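Local coordinates for protein poly-beta-hydroxybuterate polymerase (PDB 5T6O) that probably acts as an acyltransferase that links hydroxybutyrate units into polyhydroxybutyrate, this chain being the catalytic domain of the class I synthase, at residues 23-28 / 98-103; 37-42 / 71-76; 112-117 / 139-144. The protein carries 1 engineered substitution. One frame throughout, in Å; residues are numbered along the deposited sequence. Where two conformers were deposited one is given.

Interaction 1 (23-28 / 98-103); sequences FQLLQY and IRAIEV. With SO4 (sulfate ion), chain C.
Phe-23 and Leu-25, two residues apart on strand 23-28, reach helix 98-103 and meet Ala-100 and Val-103. The tight part is wholly apolar. The Ala-100 methyl approaches the Phe-23 ring obliquely, its CB 3.7 Å from Phe-23 CE2 and 3.8 Å from CZ. Leu-25 and Val-103 pass alongside in opposing senses, with Leu-25 CD2 3.7 Å from Val-103 CG1; Leu-25 CG lies anti to the backbone N (chi1 -170°), and CD2 makes the contact. Leu-25 CD1 touches the Ala-100 methyl more loosely.

Toward solvent the chemistry changes. Arg-99 gives the contact just its aliphatic root, CG lying 4.2 Å from Phe-23 CE1 at the ring edge, and its guanidinium plane stands 77° from the ring. The Arg-99 guanidinium instead holds a sulfate, likely a crystallisation additive: Arg-99 NE donates to sulfate O2 at 2.8 Å and Arg-99 NH1 to sulfate O4 at 2.9 Å, both nearly straight, while Asn-20 ND2 holds the same ion. On the helix itself Arg-99 NH2 makes a longer, bent salt bridge to Glu-102 OE1, met from above the carboxylate plane. The short segments run 32° from parallel. Val-75 of strand 72-77 touches both Phe-23 and Ala-100, and with Leu-25 these contacts lay helix 89-108 on one face of the central sheet, the layered packing of the alpha/beta hydrolase fold.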
ATOM      1  N   PHE A  23       9.946 -38.653   9.625  1.00 24.86           N
ATOM      2  CA  PHE A  23      10.061 -37.826  10.821  1.00 24.95           C
ATOM      3  C   PHE A  23      10.409 -38.684  12.031  1.00 24.26           C
ATOM      4  O   PHE A  23      10.331 -39.918  11.999  1.00 25.24           O
ATOM      5  CB  PHE A  23       8.764 -37.056  11.089  1.00 23.97           C
ATOM      6  CG  PHE A  23       7.675 -37.896  11.702  1.00 25.27           C
ATOM      7  CD1 PHE A  23       7.022 -38.860  10.955  1.00 24.55           C
ATOM      8  CD2 PHE A  23       7.289 -37.697  13.023  1.00 26.55           C
ATOM      9  CE1 PHE A  23       6.016 -39.629  11.528  1.00 25.37           C
ATOM     10  CE2 PHE A  23       6.285 -38.453  13.596  1.00 28.17           C
ATOM     11  CZ  PHE A  23       5.647 -39.417  12.855  1.00 26.95           C
ATOM     12  N   GLN A  24      10.819 -37.996  13.096  1.00 23.59           N
ATOM     13  CA  GLN A  24      10.925 -38.554  14.438  1.00 26.46           C
ATOM     14  C   GLN A  24       9.903 -37.876  15.341  1.00 25.65           C
ATOM     15  O   GLN A  24       9.730 -36.654  15.287  1.00 24.35           O
ATOM     16  CB  GLN A  24      12.322 -38.340  15.022  1.00 23.83           C
ATOM     17  CG  GLN A  24      13.401 -39.162  14.346  1.00 27.01           C
ATOM     18  CD  GLN A  24      14.753 -38.953  14.969  1.00 24.53           C
ATOM     19  OE1 GLN A  24      15.206 -37.811  15.141  1.00 25.44           O
ATOM     20  NE2 GLN A  24      15.406 -40.061  15.342  1.00 26.18           N
ATOM     21  N   LEU A  25       9.225 -38.661  16.173  1.00 22.39           N
ATOM     22  CA  LEU A  25       8.320 -38.093  17.162  1.00 23.36           C
ATOM     23  C   LEU A  25       9.091 -37.887  18.462  1.00 23.38           C
ATOM     24  O   LEU A  25       9.610 -38.851  19.029  1.00 24.82           O
ATOM     25  CB  LEU A  25       7.112 -38.992  17.412  1.00 24.47           C
ATOM     26  CG  LEU A  25       6.033 -38.310  18.271  1.00 24.28           C
ATOM     27  CD1 LEU A  25       5.405 -37.145  17.523  1.00 28.13           C
ATOM     28  CD2 LEU A  25       4.968 -39.326  18.685  1.00 25.24           C
ATOM     29  N   LEU A  26       9.197 -36.635  18.907  1.00 22.29           N
ATOM     30  CA  LEU A  26       9.788 -36.354  20.212  1.00 23.13           C
ATOM     31  C   LEU A  26       8.702 -36.282  21.275  1.00 27.70           C
ATOM     32  O   LEU A  26       7.587 -35.830  21.014  1.00 24.74           O
ATOM     33  CB  LEU A  26      10.555 -35.030  20.208  1.00 24.26           C
ATOM     34  CG  LEU A  26      11.572 -34.787  19.084  1.00 28.26           C
ATOM     35  CD1 LEU A  26      12.396 -33.518  19.357  1.00 25.83           C
ATOM     36  CD2 LEU A  26      12.471 -35.969  18.893  1.00 39.88           C
ATOM     37  N   GLN A  27       9.043 -36.728  22.484  1.00 23.64           N
ATOM     38  CA  GLN A  27       8.209 -36.542  23.668  1.00 24.68           C
ATOM     39  C   GLN A  27       9.092 -35.938  24.743  1.00 23.35           C
ATOM     40  O   GLN A  27      10.178 -36.456  25.008  1.00 27.99           O
ATOM     41  CB  GLN A  27       7.602 -37.857  24.186  1.00 25.63           C
ATOM     42  CG  GLN A  27       6.732 -37.660  25.437  1.00 26.73           C
ATOM     43  CD  GLN A  27       6.142 -38.958  25.971  1.00 31.92           C
ATOM     44  OE1 GLN A  27       5.531 -38.989  27.052  1.00 33.14           O
ATOM     45  NE2 GLN A  27       6.331 -40.041  25.228  1.00 23.35           N
ATOM     46  N   TYR A  28       8.654 -34.834  25.341  1.00 22.61           N
ATOM     47  CA  TYR A  28       9.508 -34.146  26.301  1.00 21.96           C
ATOM     48  C   TYR A  28       9.291 -34.642  27.727  1.00 23.31           C
ATOM     49  O   TYR A  28       8.195 -35.066  28.101  1.00 27.61           O
ATOM     50  CB  TYR A  28       9.282 -32.633  26.205  1.00 23.04           C
ATOM     51  CG  TYR A  28       9.813 -32.137  24.882  1.00 24.80           C
ATOM     52  CD1 TYR A  28      11.173 -31.868  24.715  1.00 26.34           C
ATOM     53  CD2 TYR A  28       8.971 -31.987  23.786  1.00 23.71           C
ATOM     54  CE1 TYR A  28      11.677 -31.430  23.496  1.00 21.21           C
ATOM     55  CE2 TYR A  28       9.472 -31.570  22.545  1.00 24.59           C
ATOM     56  CZ  TYR A  28      10.818 -31.287  22.416  1.00 23.26           C
ATOM     57  OH  TYR A  28      11.310 -30.847  21.213  1.00 23.97           O
ATOM     58  N   ILE A  98      -0.607 -37.413   9.732  1.00 29.10           N
ATOM     59  CA  ILE A  98      -1.607 -38.341  10.248  1.00 30.08           C
ATOM     60  C   ILE A  98      -0.940 -39.401  11.116  1.00 32.84           C
ATOM     61  O   ILE A  98      -1.439 -39.741  12.196  1.00 29.37           O
ATOM     62  CB  ILE A  98      -2.413 -38.957   9.085  1.00 32.52           C
ATOM     63  CG1 ILE A  98      -3.268 -37.875   8.417  1.00 29.66           C
ATOM     64  CG2 ILE A  98      -3.303 -40.087   9.573  1.00 31.28           C
ATOM     65  CD1 ILE A  98      -4.084 -38.375   7.226  1.00 33.54           C
ATOM     66  N   ARG A  99       0.220 -39.907  10.680  1.00 26.41           N
ATOM     67  CA  ARG A  99       0.957 -40.887  11.478  1.00 25.90           C
ATOM     68  C   ARG A  99       1.325 -40.330  12.853  1.00 24.79           C
ATOM     69  O   ARG A  99       1.193 -41.028  13.864  1.00 28.29           O
ATOM     70  CB  ARG A  99       2.212 -41.331  10.718  1.00 27.98           C
ATOM     71  CG  ARG A  99       2.981 -42.502  11.347  1.00 27.60           C
ATOM     72  CD  ARG A  99       2.150 -43.784  11.369  1.00 35.28           C
ATOM     73  NE  ARG A  99       3.007 -44.962  11.509  1.00 34.80           N
ATOM     74  CZ  ARG A  99       2.875 -45.892  12.452  1.00 35.41           C
ATOM     75  NH1 ARG A  99       3.722 -46.912  12.491  1.00 28.92           N
ATOM     76  NH2 ARG A  99       1.891 -45.820  13.338  1.00 36.36           N
ATOM     77  N   ALA A 100       1.780 -39.072  12.916  1.00 24.35           N
ATOM     78  CA  ALA A 100       2.169 -38.497  14.204  1.00 28.25           C
ATOM     79  C   ALA A 100       0.972 -38.350  15.127  1.00 28.61           C
ATOM     80  O   ALA A 100       1.081 -38.575  16.339  1.00 28.31           O
ATOM     81  CB  ALA A 100       2.842 -37.137  14.008  1.00 27.44           C
ATOM     82  N   ILE A 101      -0.174 -37.944  14.578  1.00 28.34           N
ATOM     83  CA  ILE A 101      -1.394 -37.890  15.377  1.00 24.07           C
ATOM     84  C   ILE A 101      -1.713 -39.262  15.958  1.00 26.16           C
ATOM     85  O   ILE A 101      -2.045 -39.387  17.146  1.00 28.01           O
ATOM     86  CB  ILE A 101      -2.557 -37.339  14.531  1.00 25.70           C
ATOM     87  CG1 ILE A 101      -2.314 -35.863  14.208  1.00 25.76           C
ATOM     88  CG2 ILE A 101      -3.892 -37.490  15.261  1.00 28.21           C
ATOM     89  CD1 ILE A 101      -3.253 -35.335  13.140  1.00 28.55           C
ATOM     90  N   GLU A 102      -1.605 -40.314  15.131  1.00 25.42           N
ATOM     91  CA  GLU A 102      -1.952 -41.661  15.575  1.00 28.88           C
ATOM     92  C   GLU A 102      -1.023 -42.137  16.685  1.00 35.26           C
ATOM     93  O   GLU A 102      -1.473 -42.725  17.679  1.00 32.34           O
ATOM     94  CB  GLU A 102      -1.907 -42.629  14.392  1.00 35.72           C
ATOM     95  CG  GLU A 102      -2.165 -44.087  14.770  1.00 41.50           C
ATOM     96  CD  GLU A 102      -1.925 -45.067  13.621  1.00 45.75           C
ATOM     97  OE1 GLU A 102      -1.118 -44.763  12.704  1.00 42.13           O
ATOM     98  OE2 GLU A 102      -2.549 -46.150  13.641  1.00 43.76           O
ATOM     99  N   VAL A 103       0.278 -41.888  16.539  1.00 32.44           N
ATOM    100  CA  VAL A 103       1.235 -42.389  17.521  1.00 29.92           C
ATOM    101  C   VAL A 103       1.121 -41.610  18.821  1.00 32.00           C
ATOM    102  O   VAL A 103       1.109 -42.195  19.912  1.00 30.54           O
ATOM    103  CB  VAL A 103       2.664 -42.347  16.951  1.00 29.74           C
ATOM    104  CG1 VAL A 103       3.669 -42.762  18.030  1.00 31.77           C
ATOM    105  CG2 VAL A 103       2.768 -43.264  15.711  1.00 29.23           C
TER
HETATM  106  S   SO4 C 602       5.509 -46.480   9.374  1.00 45.75           S
HETATM  107  O1  SO4 C 602       4.525 -47.466   8.948  1.00 50.33           O
HETATM  108  O2  SO4 C 602       4.896 -45.144   9.391  1.00 39.80           O
HETATM  109  O3  SO4 C 602       6.652 -46.498   8.473  1.00 50.02           O
HETATM  110  O4  SO4 C 602       5.970 -46.835  10.711  1.00 53.12           O

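Interaction 2 (37-42 / 71-76); sequences ARPLLM and TVFLVS
Leu-40 and Met-42 stitch their strand to Thr-71, Phe-73 and Val-75 with four backbone hydrogen bonds. Leu-40 N donates to Thr-71 O at 2.7 Å, and Leu-40 O takes the N-H of Phe-73 at 2.8 Å. Two residues on the pattern repeats: Met-42 N reaches Phe-73 O at 2.8 Å, and Met-42 O accepts from Val-75 N at 3.0 Å. Each of Leu-40 and Met-42 thus grips two residues of segment 71-76, the bonding of a parallel ladder. The CA atoms of Val-72, Leu-41 and Leu-74 add CA-H...O contacts between these bonds. One water bridges the chains next to the bond from Leu-40 to Thr-71, donating to Arg-38 O and accepting from Thr-71 N.

Strands 40-43 and 72-77 are the ends of a beta-alpha-beta unit, connected through helix 61-67, in the central sheet of the alpha/beta hydrolase fold; the short strand segments are twisted 17° from parallel.

Packing then differs between the sheet faces. On the face of Leu-41 and Phe-73, packed by helix 89-108, Pro-39 CB comes in at the edge of the Phe-73 ring, close to its plane and 3.7 Å from CE2, and the same CB lies 3.7 Å from Thr-71 CB. Leu-41, crossing Phe-73 at about a right angle, sets CD1 3.8 Å from Phe-73 CB and also touches Val-75 CG2. The other face carries Leu-40, Met-42, Val-72 and Leu-74. Met-42, with CG anti to the carbonyl carbon (chi1 -63°) and the chain extended beyond it, brings CE to 4.1 Å from Val-72 CG1, while its CB touches Leu-74 CD1. Helix 61-67 covers this face through Val-62, Val-65 and Val-66.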
ATOM      1  N   ALA A  37      -4.630 -34.195  31.185  1.00 35.27           N
ATOM      2  CA  ALA A  37      -4.880 -35.513  30.618  1.00 35.82           C
ATOM      3  C   ALA A  37      -4.555 -35.549  29.128  1.00 36.49           C
ATOM      4  O   ALA A  37      -4.007 -36.538  28.631  1.00 32.41           O
ATOM      5  CB  ALA A  37      -6.335 -35.924  30.864  1.00 36.03           C
ATOM      6  N   ARG A  38      -4.869 -34.475  28.404  1.00 33.69           N
ATOM      7  CA  ARG A  38      -4.656 -34.466  26.960  1.00 31.66           C
ATOM      8  C   ARG A  38      -3.326 -33.811  26.621  1.00 34.04           C
ATOM      9  O   ARG A  38      -3.068 -32.671  27.052  1.00 31.25           O
ATOM     10  CB  ARG A  38      -5.787 -33.725  26.252  1.00 35.52           C
ATOM     11  CG  ARG A  38      -7.168 -34.330  26.487  1.00 30.10           C
ATOM     12  CD  ARG A  38      -8.162 -33.739  25.514  1.00 32.01           C
ATOM     13  NE  ARG A  38      -9.471 -34.370  25.629  1.00 35.58           N
ATOM     14  CZ  ARG A  38     -10.538 -33.774  26.139  1.00 52.02           C
ATOM     15  NH1 ARG A  38     -10.448 -32.527  26.579  1.00 51.42           N
ATOM     16  NH2 ARG A  38     -11.692 -34.424  26.209  1.00 60.30           N
ATOM     17  N   PRO A  39      -2.476 -34.486  25.856  1.00 31.87           N
ATOM     18  CA  PRO A  39      -1.191 -33.903  25.471  1.00 28.78           C
ATOM     19  C   PRO A  39      -1.358 -32.949  24.295  1.00 28.41           C
ATOM     20  O   PRO A  39      -2.412 -32.878  23.661  1.00 28.80           O
ATOM     21  CB  PRO A  39      -0.369 -35.130  25.070  1.00 29.23           C
ATOM     22  CG  PRO A  39      -1.394 -36.046  24.470  1.00 31.95           C
ATOM     23  CD  PRO A  39      -2.654 -35.844  25.305  1.00 29.76           C
ATOM     24  N   LEU A  40      -0.272 -32.236  23.982  1.00 27.31           N
ATOM     25  CA  LEU A  40      -0.222 -31.347  22.823  1.00 26.34           C
ATOM     26  C   LEU A  40       0.793 -31.881  21.820  1.00 26.56           C
ATOM     27  O   LEU A  40       1.963 -32.073  22.167  1.00 26.47           O
ATOM     28  CB  LEU A  40       0.155 -29.920  23.231  1.00 23.23           C
ATOM     29  CG  LEU A  40       0.369 -28.946  22.069  1.00 22.41           C
ATOM     30  CD1 LEU A  40      -0.968 -28.643  21.390  1.00 22.09           C
ATOM     31  CD2 LEU A  40       1.024 -27.657  22.580  1.00 24.49           C
ATOM     32  N   LEU A  41       0.351 -32.097  20.576  1.00 22.69           N
ATOM     33  CA  LEU A  41       1.242 -32.497  19.488  1.00 23.61           C
ATOM     34  C   LEU A  41       1.555 -31.271  18.637  1.00 24.49           C
ATOM     35  O   LEU A  41       0.651 -30.668  18.049  1.00 25.49           O
ATOM     36  CB  LEU A  41       0.623 -33.607  18.630  1.00 22.46           C
ATOM     37  CG  LEU A  41       1.348 -33.868  17.302  1.00 26.14           C
ATOM     38  CD1 LEU A  41       2.725 -34.508  17.542  1.00 23.61           C
ATOM     39  CD2 LEU A  41       0.495 -34.754  16.372  1.00 25.39           C
ATOM     40  N   MET A  42       2.832 -30.903  18.580  1.00 21.71           N
ATOM     41  CA  MET A  42       3.276 -29.778  17.770  1.00 25.40           C
ATOM     42  C   MET A  42       3.749 -30.258  16.403  1.00 26.28           C
ATOM     43  O   MET A  42       4.581 -31.172  16.313  1.00 25.24           O
ATOM     44  CB  MET A  42       4.404 -29.028  18.467  1.00 26.03           C
ATOM     45  CG  MET A  42       4.018 -28.405  19.786  1.00 26.55           C
ATOM     46  SD  MET A  42       5.348 -27.287  20.267  1.00 27.92           S
ATOM     47  CE  MET A  42       4.702 -26.671  21.819  1.00 22.75           C
ATOM     48  N   THR A  71       1.826 -32.449  28.551  1.00 29.79           N
ATOM     49  CA  THR A  71       2.678 -33.387  27.834  1.00 26.52           C
ATOM     50  C   THR A  71       2.806 -32.913  26.396  1.00 27.88           C
ATOM     51  O   THR A  71       1.793 -32.705  25.719  1.00 28.85           O
ATOM     52  CB  THR A  71       2.068 -34.783  27.881  1.00 27.75           C
ATOM     53  OG1 THR A  71       1.839 -35.160  29.245  1.00 30.33           O
ATOM     54  CG2 THR A  71       2.981 -35.816  27.183  1.00 23.37           C
ATOM     55  N   VAL A  72       4.034 -32.725  25.923  1.00 29.06           N
ATOM     56  CA  VAL A  72       4.282 -32.203  24.583  1.00 27.34           C
ATOM     57  C   VAL A  72       4.943 -33.281  23.735  1.00 24.23           C
ATOM     58  O   VAL A  72       5.968 -33.851  24.131  1.00 24.79           O
ATOM     59  CB  VAL A  72       5.146 -30.929  24.618  1.00 25.28           C
ATOM     60  CG1 VAL A  72       5.490 -30.467  23.197  1.00 21.13           C
ATOM     61  CG2 VAL A  72       4.422 -29.801  25.375  1.00 23.75           C
ATOM     62  N   PHE A  73       4.358 -33.551  22.570  1.00 24.80           N
ATOM     63  CA  PHE A  73       4.967 -34.337  21.504  1.00 24.84           C
ATOM     64  C   PHE A  73       5.274 -33.404  20.343  1.00 25.02           C
ATOM     65  O   PHE A  73       4.621 -32.364  20.187  1.00 24.06           O
ATOM     66  CB  PHE A  73       4.035 -35.445  21.013  1.00 25.21           C
ATOM     67  CG  PHE A  73       3.721 -36.500  22.042  1.00 25.81           C
ATOM     68  CD1 PHE A  73       4.494 -37.653  22.127  1.00 25.06           C
ATOM     69  CD2 PHE A  73       2.608 -36.381  22.855  1.00 25.18           C
ATOM     70  CE1 PHE A  73       4.180 -38.654  23.040  1.00 25.48           C
ATOM     71  CE2 PHE A  73       2.290 -37.378  23.787  1.00 29.22           C
ATOM     72  CZ  PHE A  73       3.082 -38.518  23.874  1.00 27.49           C
ATOM     73  N   LEU A  74       6.271 -33.756  19.533  1.00 25.93           N
ATOM     74  CA  LEU A  74       6.661 -32.846  18.462  1.00 25.90           C
ATOM     75  C   LEU A  74       7.188 -33.626  17.268  1.00 23.43           C
ATOM     76  O   LEU A  74       7.932 -34.600  17.416  1.00 23.47           O
ATOM     77  CB  LEU A  74       7.710 -31.824  18.947  1.00 24.81           C
ATOM     78  CG  LEU A  74       8.297 -30.827  17.940  1.00 22.13           C
ATOM     79  CD1 LEU A  74       8.613 -29.502  18.645  1.00 20.49           C
ATOM     80  CD2 LEU A  74       9.578 -31.393  17.282  1.00 21.78           C
ATOM     81  N   VAL A  75       6.813 -33.164  16.083  1.00 20.67           N
ATOM     82  CA  VAL A  75       7.270 -33.743  14.825  1.00 23.61           C
ATOM     83  C   VAL A  75       8.602 -33.106  14.430  1.00 23.91           C
ATOM     84  O   VAL A  75       8.655 -31.919  14.109  1.00 22.98           O
ATOM     85  CB  VAL A  75       6.221 -33.531  13.730  1.00 20.99           C
ATOM     86  CG1 VAL A  75       6.759 -33.974  12.381  1.00 22.66           C
ATOM     87  CG2 VAL A  75       4.934 -34.258  14.094  1.00 20.78           C
ATOM     88  N   SER A  76       9.682 -33.899  14.437  1.00 21.04           N
ATOM     89  CA  SER A  76      10.980 -33.464  13.930  1.00 22.30           C
ATOM     90  C   SER A  76      11.171 -34.082  12.550  1.00 24.80           C
ATOM     91  O   SER A  76      11.387 -35.291  12.432  1.00 22.30           O
ATOM     92  CB  SER A  76      12.108 -33.871  14.878  1.00 25.62           C
ATOM     93  OG  SER A  76      13.363 -33.526  14.335  1.00 24.74           O
TER
HETATM   94  O   HOH W   1      -0.974 -32.708  28.886  1.00 28.24           O

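Interaction 3 (112-117 / 139-144); sequences KINVLG and PAASVT
Ile-113 with Ala-140 and Val-115 with Val-143 pair the two parallel strands of a beta-alpha-beta unit: strand 113-118, helix 120-134 and strand 140-146. Ile-113 N donates to Pro-139 O, and Ile-113 O takes Ala-141 N at 2.7 Å. The chain kinks at Ala-141 and the register slips by one residue, since the next bond runs from Val-115 N to Ser-142 O (3.1 Å). The ladder then recovers: Thr-144 N meets Val-115 O, and Gly-117 N reaches Thr-144 O at 2.8 Å.

Next to this kink Ser-142 OG, lying between its backbone N and carbonyl carbon (chi1 79°), donates to Asn-114 OD1 at 2.7 Å, well above the amide plane (62° out of it). The Ala-141 CB lies 3.5 Å from the same Asn-114 OD1. One water donates to Val-115 O and to Ser-142 OG, which thus both gives and receives a bond in this buried cluster; the water also bonds Thr-144 OG1, which is hydrogen-bonded to Trp-351 NE1 of helix 348-358 as well. Further along, Leu-116 and Thr-144 bring their CB atoms to 4.1 Å. At the more open end Lys-112 lays CB 3.9 Å from the Ala-141 CB and sends NZ to His-138 O. In the alpha/beta hydrolase fold the strand in the position of 113-118 runs into the nucleophile elbow, which precedes the helix corresponding to 120-134.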
ATOM      1  N   LYS A 112      -8.775 -38.057  22.568  1.00 36.40           N
ATOM      2  CA  LYS A 112      -8.450 -36.879  21.774  1.00 35.56           C
ATOM      3  C   LYS A 112      -7.203 -36.207  22.330  1.00 37.38           C
ATOM      4  O   LYS A 112      -6.933 -36.257  23.538  1.00 30.90           O
ATOM      5  CB  LYS A 112      -9.611 -35.870  21.754  1.00 33.47           C
ATOM      6  CG  LYS A 112     -10.898 -36.413  21.130  1.00 42.77           C
ATOM      7  CD  LYS A 112     -11.979 -35.342  21.057  1.00 49.16           C
ATOM      8  CE  LYS A 112     -13.315 -35.914  20.585  1.00 49.70           C
ATOM      9  NZ  LYS A 112     -13.226 -36.459  19.207  1.00 54.57           N
ATOM     10  N   ILE A 113      -6.450 -35.568  21.429  1.00 33.72           N
ATOM     11  CA  ILE A 113      -5.265 -34.797  21.775  1.00 29.14           C
ATOM     12  C   ILE A 113      -5.443 -33.370  21.272  1.00 31.05           C
ATOM     13  O   ILE A 113      -6.275 -33.079  20.409  1.00 29.78           O
ATOM     14  CB  ILE A 113      -3.972 -35.419  21.194  1.00 28.22           C
ATOM     15  CG1 ILE A 113      -3.947 -35.301  19.662  1.00 26.15           C
ATOM     16  CG2 ILE A 113      -3.826 -36.878  21.645  1.00 29.81           C
ATOM     17  CD1 ILE A 113      -2.660 -35.834  19.020  1.00 29.23           C
ATOM     18  N   ASN A 114      -4.652 -32.467  21.831  1.00 25.34           N
ATOM     19  CA  ASN A 114      -4.555 -31.123  21.284  1.00 26.40           C
ATOM     20  C   ASN A 114      -3.453 -31.099  20.241  1.00 27.13           C
ATOM     21  O   ASN A 114      -2.459 -31.824  20.351  1.00 26.52           O
ATOM     22  CB  ASN A 114      -4.273 -30.110  22.390  1.00 25.53           C
ATOM     23  CG  ASN A 114      -5.474 -29.899  23.283  1.00 30.52           C
ATOM     24  OD1 ASN A 114      -6.612 -29.871  22.808  1.00 32.48           O
ATOM     25  ND2 ASN A 114      -5.235 -29.769  24.577  1.00 29.49           N
ATOM     26  N   VAL A 115      -3.641 -30.297  19.192  0.50 26.19           N
ATOM     27  CA  VAL A 115      -2.604 -30.185  18.176  0.50 26.15           C
ATOM     28  C   VAL A 115      -2.286 -28.719  17.915  0.50 27.99           C
ATOM     29  O   VAL A 115      -3.117 -27.825  18.109  0.50 26.24           O
ATOM     30  CB  VAL A 115      -2.968 -30.900  16.850  0.50 28.18           C
ATOM     31  CG1 VAL A 115      -3.446 -32.328  17.105  0.50 29.35           C
ATOM     32  CG2 VAL A 115      -3.984 -30.102  16.061  0.50 25.30           C
ATOM     33  N   LEU A 116      -1.056 -28.484  17.477  1.00 23.73           N
ATOM     34  CA  LEU A 116      -0.556 -27.163  17.140  1.00 23.81           C
ATOM     35  C   LEU A 116       0.209 -27.265  15.828  1.00 23.06           C
ATOM     36  O   LEU A 116       0.920 -28.247  15.583  1.00 23.87           O
ATOM     37  CB  LEU A 116       0.356 -26.599  18.253  1.00 24.24           C
ATOM     38  CG  LEU A 116       1.162 -25.312  18.012  1.00 26.55           C
ATOM     39  CD1 LEU A 116       1.486 -24.645  19.358  1.00 24.68           C
ATOM     40  CD2 LEU A 116       2.466 -25.553  17.226  1.00 24.65           C
ATOM     41  N   GLY A 117       0.046 -26.257  14.983  1.00 23.87           N
ATOM     42  CA  GLY A 117       0.892 -26.104  13.816  1.00 24.11           C
ATOM     43  C   GLY A 117       1.491 -24.714  13.798  1.00 24.55           C
ATOM     44  O   GLY A 117       0.918 -23.767  14.332  1.00 27.50           O
ATOM     45  N   PRO A 139      -9.619 -37.065  15.883  1.00 35.17           N
ATOM     46  CA  PRO A 139      -8.676 -37.316  16.982  1.00 28.70           C
ATOM     47  C   PRO A 139      -8.260 -36.074  17.757  1.00 31.07           C
ATOM     48  O   PRO A 139      -7.521 -36.217  18.739  1.00 32.64           O
ATOM     49  CB  PRO A 139      -7.467 -37.927  16.259  1.00 32.80           C
ATOM     50  CG  PRO A 139      -7.479 -37.240  14.921  1.00 33.72           C
ATOM     51  CD  PRO A 139      -8.954 -37.103  14.567  1.00 35.10           C
ATOM     52  N   ALA A 140      -8.680 -34.876  17.350  1.00 29.11           N
ATOM     53  CA  ALA A 140      -8.222 -33.633  17.962  1.00 28.57           C
ATOM     54  C   ALA A 140      -9.319 -33.021  18.821  1.00 31.76           C
ATOM     55  O   ALA A 140     -10.472 -32.917  18.385  1.00 32.19           O
ATOM     56  CB  ALA A 140      -7.773 -32.622  16.900  1.00 29.66           C
ATOM     57  N   ALA A 141      -8.943 -32.612  20.039  1.00 27.91           N
ATOM     58  CA  ALA A 141      -9.829 -31.849  20.907  1.00 33.36           C
ATOM     59  C   ALA A 141      -9.856 -30.379  20.516  1.00 32.75           C
ATOM     60  O   ALA A 141     -10.899 -29.724  20.627  1.00 29.99           O
ATOM     61  CB  ALA A 141      -9.387 -31.991  22.367  1.00 34.52           C
ATOM     62  N   SER A 142      -8.725 -29.862  20.047  1.00 27.35           N
ATOM     63  CA  SER A 142      -8.583 -28.463  19.689  1.00 28.16           C
ATOM     64  C   SER A 142      -7.364 -28.342  18.789  1.00 31.01           C
ATOM     65  O   SER A 142      -6.530 -29.247  18.731  1.00 28.46           O
ATOM     66  CB  SER A 142      -8.436 -27.578  20.929  1.00 25.82           C
ATOM     67  OG  SER A 142      -7.111 -27.638  21.437  1.00 28.17           O
ATOM     68  N   VAL A 143      -7.277 -27.213  18.087  1.00 31.32           N
ATOM     69  CA  VAL A 143      -6.209 -26.929  17.140  1.00 25.76           C
ATOM     70  C   VAL A 143      -5.693 -25.527  17.419  1.00 28.43           C
ATOM     71  O   VAL A 143      -6.489 -24.599  17.602  1.00 26.86           O
ATOM     72  CB  VAL A 143      -6.699 -27.027  15.680  1.00 24.79           C
ATOM     73  CG1 VAL A 143      -5.594 -26.597  14.713  1.00 30.62           C
ATOM     74  CG2 VAL A 143      -7.164 -28.451  15.374  1.00 32.48           C
ATOM     75  N   THR A 144      -4.371 -25.373  17.452  1.00 26.21           N
ATOM     76  CA  THR A 144      -3.728 -24.068  17.541  1.00 24.91           C
ATOM     77  C   THR A 144      -2.960 -23.835  16.245  1.00 26.70           C
ATOM     78  O   THR A 144      -2.050 -24.603  15.911  1.00 24.29           O
ATOM     79  CB  THR A 144      -2.796 -23.998  18.753  1.00 25.06           C
ATOM     80  OG1 THR A 144      -3.561 -24.185  19.955  1.00 26.66           O
ATOM     81  CG2 THR A 144      -2.078 -22.647  18.818  1.00 22.99           C
TER
HETATM   82  O   HOH W   2      -4.524 -26.791  20.435  1.00 27.17           O

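All three contacts serve one sheet and are largely buried, with partly exposed residues at Arg-99 in interaction 1, Thr-71 in interaction 2, and Lys-112, Pro-139 and Ala-141 in interaction 3. Interactions 2 and 3 each pair parallel strands through backbone bonds, and they join directly: Leu-41 N and O bond Asn-114 O and Leu-116 N. Interaction 1 instead presses a helix onto a sheet face by apolar contact; its strand 23-28 also bonds strand 72-77, antiparallel, through Leu-26 N and Leu-74 O. Interaction 2 is almost entirely apolar beyond its backbone, interaction 3 buries a serine-asparagine-water cluster, and the charged groups of interaction 1 gather at its outer edge.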